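Local coordinates for esterase A (Caulobacter crescentus, PDB 5GKV), which is a penicillin-binding protein homologue of the beta-lactamase family, probably a serine hydrolase that cleaves ester bonds, at residues 318-331 / 336-349. Sequence-based numbering, arbitrary orientation.
Sequences WGAGFMRNEPNFYY and EAFGHSGWGGSCAF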
ATOM      1  N   TRP A 318       0.243  11.538  -8.024  1.00 17.99           N
ATOM      2  CA  TRP A 318      -0.644  10.387  -7.864  1.00 18.58           C
ATOM      3  C   TRP A 318      -1.026   9.808  -9.218  1.00 18.78           C
ATOM      4  O   TRP A 318      -1.460  10.550 -10.110  1.00 19.99           O
ATOM      5  CB  TRP A 318      -1.927  10.782  -7.129  1.00 20.27           C
ATOM      6  CG  TRP A 318      -1.788  11.020  -5.657  1.00 19.51           C
ATOM      7  CD1 TRP A 318      -1.921  12.213  -5.001  1.00 18.63           C
ATOM      8  CD2 TRP A 318      -1.536  10.029  -4.651  1.00 15.96           C
ATOM      9  NE1 TRP A 318      -1.752  12.026  -3.652  1.00 20.18           N
ATOM     10  CE2 TRP A 318      -1.514  10.692  -3.411  1.00 18.71           C
ATOM     11  CE3 TRP A 318      -1.321   8.638  -4.686  1.00 16.95           C
ATOM     12  CZ2 TRP A 318      -1.276  10.022  -2.209  1.00 19.39           C
ATOM     13  CZ3 TRP A 318      -1.084   7.972  -3.494  1.00 17.23           C
ATOM     14  CH2 TRP A 318      -1.068   8.662  -2.270  1.00 20.04           C
ATOM     15  N   GLY A 319      -0.881   8.487  -9.356  1.00 15.90           N
ATOM     16  CA  GLY A 319      -1.610   7.711 -10.335  1.00 18.65           C
ATOM     17  C   GLY A 319      -2.959   7.296  -9.779  1.00 17.94           C
ATOM     18  O   GLY A 319      -3.481   7.891  -8.834  1.00 16.47           O
ATOM     19  N   ALA A 320      -3.527   6.240 -10.367  1.00 18.00           N
ATOM     20  CA  ALA A 320      -4.835   5.735  -9.930  1.00 17.51           C
ATOM     21  C   ALA A 320      -4.659   4.801  -8.726  1.00 20.19           C
ATOM     22  O   ALA A 320      -4.830   3.578  -8.799  1.00 17.96           O
ATOM     23  CB  ALA A 320      -5.556   5.047 -11.084  1.00 17.92           C
ATOM     24  N   GLY A 321      -4.341   5.419  -7.583  1.00 16.75           N
ATOM     25  CA  GLY A 321      -4.084   4.724  -6.339  1.00 13.72           C
ATOM     26  C   GLY A 321      -2.621   4.439  -6.052  1.00 17.67           C
ATOM     27  O   GLY A 321      -2.246   4.316  -4.879  1.00 19.08           O
ATOM     28  N   PHE A 322      -1.782   4.351  -7.082  1.00 19.72           N
ATOM     29  CA  PHE A 322      -0.339   4.224  -6.892  1.00 18.35           C
ATOM     30  C   PHE A 322       0.289   5.599  -6.650  1.00 18.10           C
ATOM     31  O   PHE A 322      -0.094   6.599  -7.266  1.00 18.32           O
ATOM     32  CB  PHE A 322       0.321   3.579  -8.125  1.00 15.56           C
ATOM     33  CG  PHE A 322      -0.102   2.157  -8.405  1.00 16.75           C
ATOM     34  CD1 PHE A 322       0.333   1.116  -7.597  1.00 14.94           C
ATOM     35  CD2 PHE A 322      -0.895   1.854  -9.516  1.00 19.35           C
ATOM     36  CE1 PHE A 322      -0.030  -0.212  -7.873  1.00 15.43           C
ATOM     37  CE2 PHE A 322      -1.284   0.529  -9.790  1.00 20.23           C
ATOM     38  CZ  PHE A 322      -0.847  -0.504  -8.966  1.00 17.83           C
ATOM     39  N   MET A 323       1.267   5.647  -5.749  1.00 14.50           N
ATOM     40  CA  MET A 323       2.125   6.816  -5.644  1.00 16.57           C
ATOM     41  C   MET A 323       3.218   6.709  -6.701  1.00 20.26           C
ATOM     42  O   MET A 323       3.914   5.693  -6.779  1.00 16.61           O
ATOM     43  CB  MET A 323       2.732   6.916  -4.242  1.00 15.77           C
ATOM     44  CG  MET A 323       3.516   8.209  -4.011  1.00 25.53           C
ATOM     45  SD  MET A 323       4.122   8.406  -2.317  1.00 26.67           S
ATOM     46  CE  MET A 323       3.178   7.100  -1.447  1.00 23.96           C
ATOM     47  N   ARG A 324       3.346   7.733  -7.534  1.00 17.08           N
ATOM     48  CA  ARG A 324       4.466   7.767  -8.461  1.00 17.51           C
ATOM     49  C   ARG A 324       5.718   8.282  -7.740  1.00 15.72           C
ATOM     50  O   ARG A 324       5.648   8.848  -6.651  1.00 17.05           O
ATOM     51  CB  ARG A 324       4.115   8.633  -9.678  1.00 19.61           C
ATOM     52  CG  ARG A 324       2.814   8.170 -10.355  1.00 20.57           C
ATOM     53  CD  ARG A 324       2.460   9.021 -11.580  1.00 21.89           C
ATOM     54  NE  ARG A 324       3.391   8.781 -12.680  1.00 20.35           N
ATOM     55  CZ  ARG A 324       4.360   9.612 -13.040  1.00 22.59           C
ATOM     56  NH1 ARG A 324       4.528  10.756 -12.391  1.00 21.87           N
ATOM     57  NH2 ARG A 324       5.161   9.296 -14.058  1.00 24.06           N
ATOM     58  N   ASN A 325       6.880   8.043  -8.349  1.00 16.62           N
ATOM     59  CA  ASN A 325       8.129   8.196  -7.605  1.00 17.82           C
ATOM     60  C   ASN A 325       8.565   9.659  -7.537  1.00 19.45           C
ATOM     61  O   ASN A 325       8.873  10.173  -6.455  1.00 22.65           O
ATOM     62  CB  ASN A 325       9.209   7.305  -8.225  1.00 18.11           C
ATOM     63  CG  ASN A 325      10.427   7.132  -7.316  1.00 19.92           C
ATOM     64  OD1 ASN A 325      10.338   7.267  -6.091  1.00 16.12           O
ATOM     65  ND2 ASN A 325      11.568   6.836  -7.924  1.00 16.74           N
ATOM     66  N   GLU A 326       8.577  10.358  -8.670  1.00 23.53           N
ATOM     67  CA  GLU A 326       8.863  11.791  -8.657  1.00 23.50           C
ATOM     68  C   GLU A 326       7.767  12.489  -7.871  1.00 23.05           C
ATOM     69  O   GLU A 326       6.606  12.067  -7.933  1.00 21.96           O
ATOM     70  CB  GLU A 326       8.942  12.350 -10.080  1.00 23.89           C
ATOM     71  CG  GLU A 326       7.766  11.946 -10.960  1.00 23.21           C
ATOM     72  CD  GLU A 326       7.764  12.677 -12.301  1.00 28.22           C
ATOM     73  OE1 GLU A 326       6.783  12.527 -13.044  1.00 21.91           O
ATOM     74  OE2 GLU A 326       8.742  13.402 -12.600  1.00 27.73           O
ATOM     75  N   PRO A 327       8.115  13.580  -7.161  1.00 24.73           N
ATOM     76  CA  PRO A 327       9.420  14.245  -7.143  1.00 19.86           C
ATOM     77  C   PRO A 327      10.320  13.864  -5.965  1.00 25.48           C
ATOM     78  O   PRO A 327      11.351  14.503  -5.766  1.00 21.66           O
ATOM     79  CB  PRO A 327       9.030  15.721  -7.029  1.00 23.17           C
ATOM     80  CG  PRO A 327       7.869  15.679  -6.078  1.00 24.79           C
ATOM     81  CD  PRO A 327       7.118  14.369  -6.413  1.00 26.29           C
ATOM     82  N   ASN A 328       9.946  12.858  -5.174  1.00 19.92           N
ATOM     83  CA  ASN A 328      10.707  12.588  -3.961  1.00 21.53           C
ATOM     84  C   ASN A 328      11.723  11.468  -4.124  1.00 21.93           C
ATOM     85  O   ASN A 328      12.707  11.434  -3.374  1.00 21.17           O
ATOM     86  CB  ASN A 328       9.745  12.270  -2.809  1.00 25.90           C
ATOM     87  CG  ASN A 328       8.708  13.368  -2.605  1.00 25.24           C
ATOM     88  OD1 ASN A 328       9.050  14.472  -2.196  1.00 27.68           O
ATOM     89  ND2 ASN A 328       7.436  13.067  -2.901  1.00 27.90           N
ATOM     90  N   PHE A 329      11.510  10.563  -5.080  1.00 19.94           N
ATOM     91  CA  PHE A 329      12.467   9.509  -5.427  1.00 18.71           C
ATOM     92  C   PHE A 329      12.767   8.588  -4.246  1.00 19.02           C
ATOM     93  O   PHE A 329      13.885   8.092  -4.085  1.00 20.59           O
ATOM     94  CB  PHE A 329      13.748  10.113  -6.011  1.00 23.16           C
ATOM     95  CG  PHE A 329      13.508  10.817  -7.312  1.00 23.83           C
ATOM     96  CD1 PHE A 329      13.500  10.104  -8.502  1.00 20.99           C
ATOM     97  CD2 PHE A 329      13.226  12.180  -7.337  1.00 20.73           C
ATOM     98  CE1 PHE A 329      13.233  10.742  -9.714  1.00 22.66           C
ATOM     99  CE2 PHE A 329      12.959  12.825  -8.545  1.00 22.70           C
ATOM    100  CZ  PHE A 329      12.964  12.106  -9.729  1.00 27.05           C
ATOM    101  N   TYR A 330      11.750   8.324  -3.432  1.00 16.23           N
ATOM    102  CA  TYR A 330      11.915   7.357  -2.360  1.00 17.68           C
ATOM    103  C   TYR A 330      11.944   5.920  -2.860  1.00 18.29           C
ATOM    104  O   TYR A 330      12.291   5.031  -2.076  1.00 17.57           O
ATOM    105  CB  TYR A 330      10.801   7.524  -1.330  1.00 15.07           C
ATOM    106  CG  TYR A 330      10.836   8.859  -0.626  1.00 20.23           C
ATOM    107  CD1 TYR A 330      12.049   9.438  -0.230  1.00 21.29           C
ATOM    108  CD2 TYR A 330       9.658   9.535  -0.339  1.00 25.04           C
ATOM    109  CE1 TYR A 330      12.071  10.661   0.433  1.00 23.63           C
ATOM    110  CE2 TYR A 330       9.672  10.752   0.317  1.00 25.22           C
ATOM    111  CZ  TYR A 330      10.867  11.307   0.700  1.00 25.98           C
ATOM    112  OH  TYR A 330      10.849  12.514   1.357  1.00 29.48           O
ATOM    113  N   TYR A 331      11.585   5.665  -4.126  1.00 16.48           N
ATOM    114  CA  TYR A 331      11.654   4.327  -4.706  1.00 16.95           C
ATOM    115  C   TYR A 331      12.803   4.201  -5.706  1.00 14.71           C
ATOM    116  O   TYR A 331      12.747   3.379  -6.621  1.00 20.57           O
ATOM    117  CB  TYR A 331      10.338   3.931  -5.382  1.00 13.72           C
ATOM    118  CG  TYR A 331       9.108   4.066  -4.512  1.00 17.85           C
ATOM    119  CD1 TYR A 331       9.146   3.757  -3.149  1.00 16.72           C
ATOM    120  CD2 TYR A 331       7.910   4.496  -5.057  1.00 19.42           C
ATOM    121  CE1 TYR A 331       8.014   3.895  -2.357  1.00 17.69           C
ATOM    122  CE2 TYR A 331       6.774   4.637  -4.281  1.00 21.48           C
ATOM    123  CZ  TYR A 331       6.828   4.332  -2.941  1.00 23.47           C
ATOM    124  OH  TYR A 331       5.691   4.482  -2.194  1.00 20.63           O
ATOM    125  N   GLU A 336       9.315   7.653 -13.159  1.00 19.71           N
ATOM    126  CA  GLU A 336       8.030   7.029 -13.452  1.00 22.68           C
ATOM    127  C   GLU A 336       7.846   5.677 -12.760  1.00 23.00           C
ATOM    128  O   GLU A 336       6.856   4.989 -13.030  1.00 19.53           O
ATOM    129  CB  GLU A 336       7.821   6.880 -14.973  1.00 26.44           C
ATOM    130  CG  GLU A 336       8.815   5.984 -15.720  1.00 25.30           C
ATOM    131  CD  GLU A 336      10.131   6.699 -16.092  1.00 25.90           C
ATOM    132  OE1 GLU A 336      10.409   7.815 -15.598  1.00 23.46           O
ATOM    133  OE2 GLU A 336      10.906   6.122 -16.884  1.00 34.03           O
ATOM    134  N   ALA A 337       8.757   5.285 -11.870  1.00 19.82           N
ATOM    135  CA  ALA A 337       8.465   4.153 -10.998  1.00 17.72           C
ATOM    136  C   ALA A 337       7.305   4.514 -10.071  1.00 17.73           C
ATOM    137  O   ALA A 337       6.956   5.687  -9.906  1.00 16.76           O
ATOM    138  CB  ALA A 337       9.705   3.762 -10.192  1.00 18.81           C
ATOM    139  N   PHE A 338       6.715   3.493  -9.445  1.00 16.21           N
ATOM    140  CA  PHE A 338       5.476   3.688  -8.703  1.00 16.40           C
ATOM    141  C   PHE A 338       5.310   2.576  -7.677  1.00 16.90           C
ATOM    142  O   PHE A 338       5.884   1.486  -7.803  1.00 17.80           O
ATOM    143  CB  PHE A 338       4.254   3.709  -9.638  1.00 14.88           C
ATOM    144  CG  PHE A 338       4.090   2.449 -10.444  1.00 19.27           C
ATOM    145  CD1 PHE A 338       4.728   2.309 -11.668  1.00 15.58           C
ATOM    146  CD2 PHE A 338       3.295   1.405  -9.987  1.00 16.63           C
ATOM    147  CE1 PHE A 338       4.576   1.164 -12.407  1.00 16.97           C
ATOM    148  CE2 PHE A 338       3.157   0.241 -10.727  1.00 19.61           C
ATOM    149  CZ  PHE A 338       3.789   0.128 -11.949  1.00 18.10           C
ATOM    150  N   GLY A 339       4.458   2.844  -6.698  1.00 18.45           N
ATOM    151  CA  GLY A 339       4.205   1.873  -5.641  1.00 15.58           C
ATOM    152  C   GLY A 339       3.376   2.508  -4.553  1.00 18.19           C
ATOM    153  O   GLY A 339       2.526   3.363  -4.818  1.00 20.08           O
ATOM    154  N   HIS A 340       3.621   2.073  -3.324  1.00 13.92           N
ATOM    155  CA  HIS A 340       2.986   2.734  -2.201  1.00 17.29           C
ATOM    156  C   HIS A 340       3.774   2.398  -0.948  1.00 18.88           C
ATOM    157  O   HIS A 340       4.458   1.368  -0.880  1.00 16.37           O
ATOM    158  CB  HIS A 340       1.510   2.334  -2.065  1.00 14.05           C
ATOM    159  CG  HIS A 340       0.632   3.432  -1.539  1.00 18.00           C
ATOM    160  ND1 HIS A 340       0.664   3.851  -0.225  1.00 16.49           N
ATOM    161  CD2 HIS A 340      -0.311   4.191  -2.152  1.00 16.59           C
ATOM    162  CE1 HIS A 340      -0.202   4.839  -0.057  1.00 16.77           C
ATOM    163  NE2 HIS A 340      -0.810   5.059  -1.211  1.00 17.45           N
ATOM    164  N   SER A 341       3.704   3.297   0.023  1.00 15.88           N
ATOM    165  CA  SER A 341       4.391   3.121   1.286  1.00 16.35           C
ATOM    166  C   SER A 341       3.372   2.994   2.409  1.00 18.81           C
ATOM    167  O   SER A 341       2.199   3.335   2.248  1.00 17.71           O
ATOM    168  CB  SER A 341       5.351   4.287   1.564  1.00 14.94           C
ATOM    169  OG  SER A 341       6.270   4.415   0.492  1.00 18.11           O
ATOM    170  N   GLY A 342       3.844   2.513   3.554  1.00 16.65           N
ATOM    171  CA  GLY A 342       2.970   2.216   4.668  1.00 13.92           C
ATOM    172  C   GLY A 342       3.432   2.902   5.938  1.00 22.90           C
ATOM    173  O   GLY A 342       4.616   3.206   6.121  1.00 21.69           O
ATOM    174  N   TRP A 343       2.457   3.163   6.810  1.00 22.26           N
ATOM    175  CA  TRP A 343       2.694   3.687   8.151  1.00 29.93           C
ATOM    176  C   TRP A 343       3.841   2.954   8.842  1.00 23.02           C
ATOM    177  O   TRP A 343       3.791   1.737   9.034  1.00 26.30           O
ATOM    178  CB  TRP A 343       1.405   3.544   8.973  1.00 30.66           C
ATOM    179  CG  TRP A 343       1.539   4.012  10.388  1.00 36.55           C
ATOM    180  CD1 TRP A 343       1.853   3.251  11.485  1.00 36.40           C
ATOM    181  CD2 TRP A 343       1.340   5.345  10.867  1.00 43.67           C
ATOM    182  NE1 TRP A 343       1.880   4.041  12.619  1.00 39.62           N
ATOM    183  CE2 TRP A 343       1.565   5.327  12.266  1.00 42.45           C
ATOM    184  CE3 TRP A 343       0.990   6.552  10.255  1.00 38.45           C
ATOM    185  CZ2 TRP A 343       1.455   6.468  13.053  1.00 45.31           C
ATOM    186  CZ3 TRP A 343       0.879   7.684  11.041  1.00 43.65           C
ATOM    187  CH2 TRP A 343       1.113   7.635  12.425  1.00 46.85           C
ATOM    188  N   GLY A 344       4.874   3.689   9.222  1.00 22.83           N
ATOM    189  CA  GLY A 344       5.982   3.110   9.947  1.00 22.43           C
ATOM    190  C   GLY A 344       7.178   2.737   9.093  1.00 22.40           C
ATOM    191  O   GLY A 344       8.277   2.564   9.639  1.00 17.43           O
ATOM    192  N   GLY A 345       7.006   2.606   7.778  1.00 16.91           N
ATOM    193  CA  GLY A 345       8.176   2.528   6.922  1.00 15.37           C
ATOM    194  C   GLY A 345       8.178   1.474   5.830  1.00 15.29           C
ATOM    195  O   GLY A 345       9.089   1.489   5.002  1.00 15.73           O
ATOM    196  N   SER A 346       7.192   0.571   5.794  1.00 14.76           N
ATOM    197  CA  SER A 346       7.160  -0.429   4.729  1.00 13.90           C
ATOM    198  C   SER A 346       6.895   0.221   3.366  1.00 14.41           C
ATOM    199  O   SER A 346       6.382   1.340   3.263  1.00 13.76           O
ATOM    200  CB  SER A 346       6.094  -1.496   5.016  1.00 13.65           C
ATOM    201  OG  SER A 346       4.764  -1.002   4.817  1.00 13.69           O
ATOM    202  N   CYS A 347       7.243  -0.502   2.301  1.00 16.13           N
ATOM    203  CA  CYS A 347       6.926  -0.009   0.965  1.00 14.90           C
ATOM    204  C   CYS A 347       7.043  -1.151  -0.031  1.00 16.14           C
ATOM    205  O   CYS A 347       7.679  -2.176   0.236  1.00 13.60           O
ATOM    206  CB  CYS A 347       7.848   1.147   0.546  1.00 11.17           C
ATOM    207  SG  CYS A 347       9.547   0.603   0.141  1.00 16.98           S
ATOM    208  N   ALA A 348       6.435  -0.943  -1.198  1.00 15.17           N
ATOM    209  CA  ALA A 348       6.631  -1.828  -2.338  1.00 17.15           C
ATOM    210  C   ALA A 348       6.551  -0.980  -3.599  1.00 16.20           C
ATOM    211  O   ALA A 348       5.728  -0.061  -3.677  1.00 15.42           O
ATOM    212  CB  ALA A 348       5.595  -2.953  -2.368  1.00 12.15           C
ATOM    213  N   PHE A 349       7.415  -1.270  -4.573  1.00 12.78           N
ATOM    214  CA  PHE A 349       7.447  -0.439  -5.771  1.00 14.91           C
ATOM    215  C   PHE A 349       7.761  -1.289  -6.994  1.00 16.82           C
ATOM    216  O   PHE A 349       8.337  -2.380  -6.895  1.00 14.07           O
ATOM    217  CB  PHE A 349       8.492   0.675  -5.644  1.00 16.45           C
ATOM    218  CG  PHE A 349       9.909   0.161  -5.725  1.00 17.98           C
ATOM    219  CD1 PHE A 349      10.518  -0.405  -4.610  1.00 17.72           C
ATOM    220  CD2 PHE A 349      10.606   0.191  -6.926  1.00 18.92           C
ATOM    221  CE1 PHE A 349      11.821  -0.914  -4.689  1.00 17.97           C
ATOM    222  CE2 PHE A 349      11.908  -0.319  -7.013  1.00 18.89           C
ATOM    223  CZ  PHE A 349      12.511  -0.858  -5.899  1.00 18.94           C
TER
HETATM  224  O   HOH W   1      -3.304   5.372  -2.572  1.00 15.59           O
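Met-323 and Gly-339 form an antiparallel hydrogen-bonded pair (Met-323 N to Gly-339 O 2.8 Å, Gly-339 N to Met-323 O 2.9 Å), attaching the short strand 323-324 as the sheet edge beside strand 338-341. Arg-324 then faces Phe-338 as a non-hydrogen-bonded pair, and a weak bond from Asn-325 N to Ala-337 O follows. Tyr-331 lies across strands 338-341 and 347-351: CB of Phe-349 sits over one face of its ring, 3.6 Å from Tyr-331 CG, while the two rings, close to parallel, are displaced with little overlap. Tyr-331 OH hydrogen-bonds Ser-341 OG (2.7 Å), which lies in the phenol plane. Asn-325, with CG anti to its N (chi1 -165°), turns OD1 to accept from Tyr-331 N; its ND2 donates to the carbonyls of Gly-332 and Thr-334, so both ends of the amide are held. Phe-338 points an edge at the face of Phe-322, planes at 64°; both touch helix 294-301, Phe-322 also helix 82-95. Met-323 CE stands over the centre of the His-340 ring, which donates from ND1 to Ser-341 O (3.0 Å), while a water joins NE2 to Gly-321 O. Ser-341 O also hydrogen-bonds Ser-80 OG. Ser-80 and Lys-83 match the SxxK motif of serine beta-lactamases and penicillin-binding proteins, and His-340, Ser-341 and Gly-342 probably replace KTG; the histidine, little free to turn, probably helps shape the polar surroundings of Ser-80.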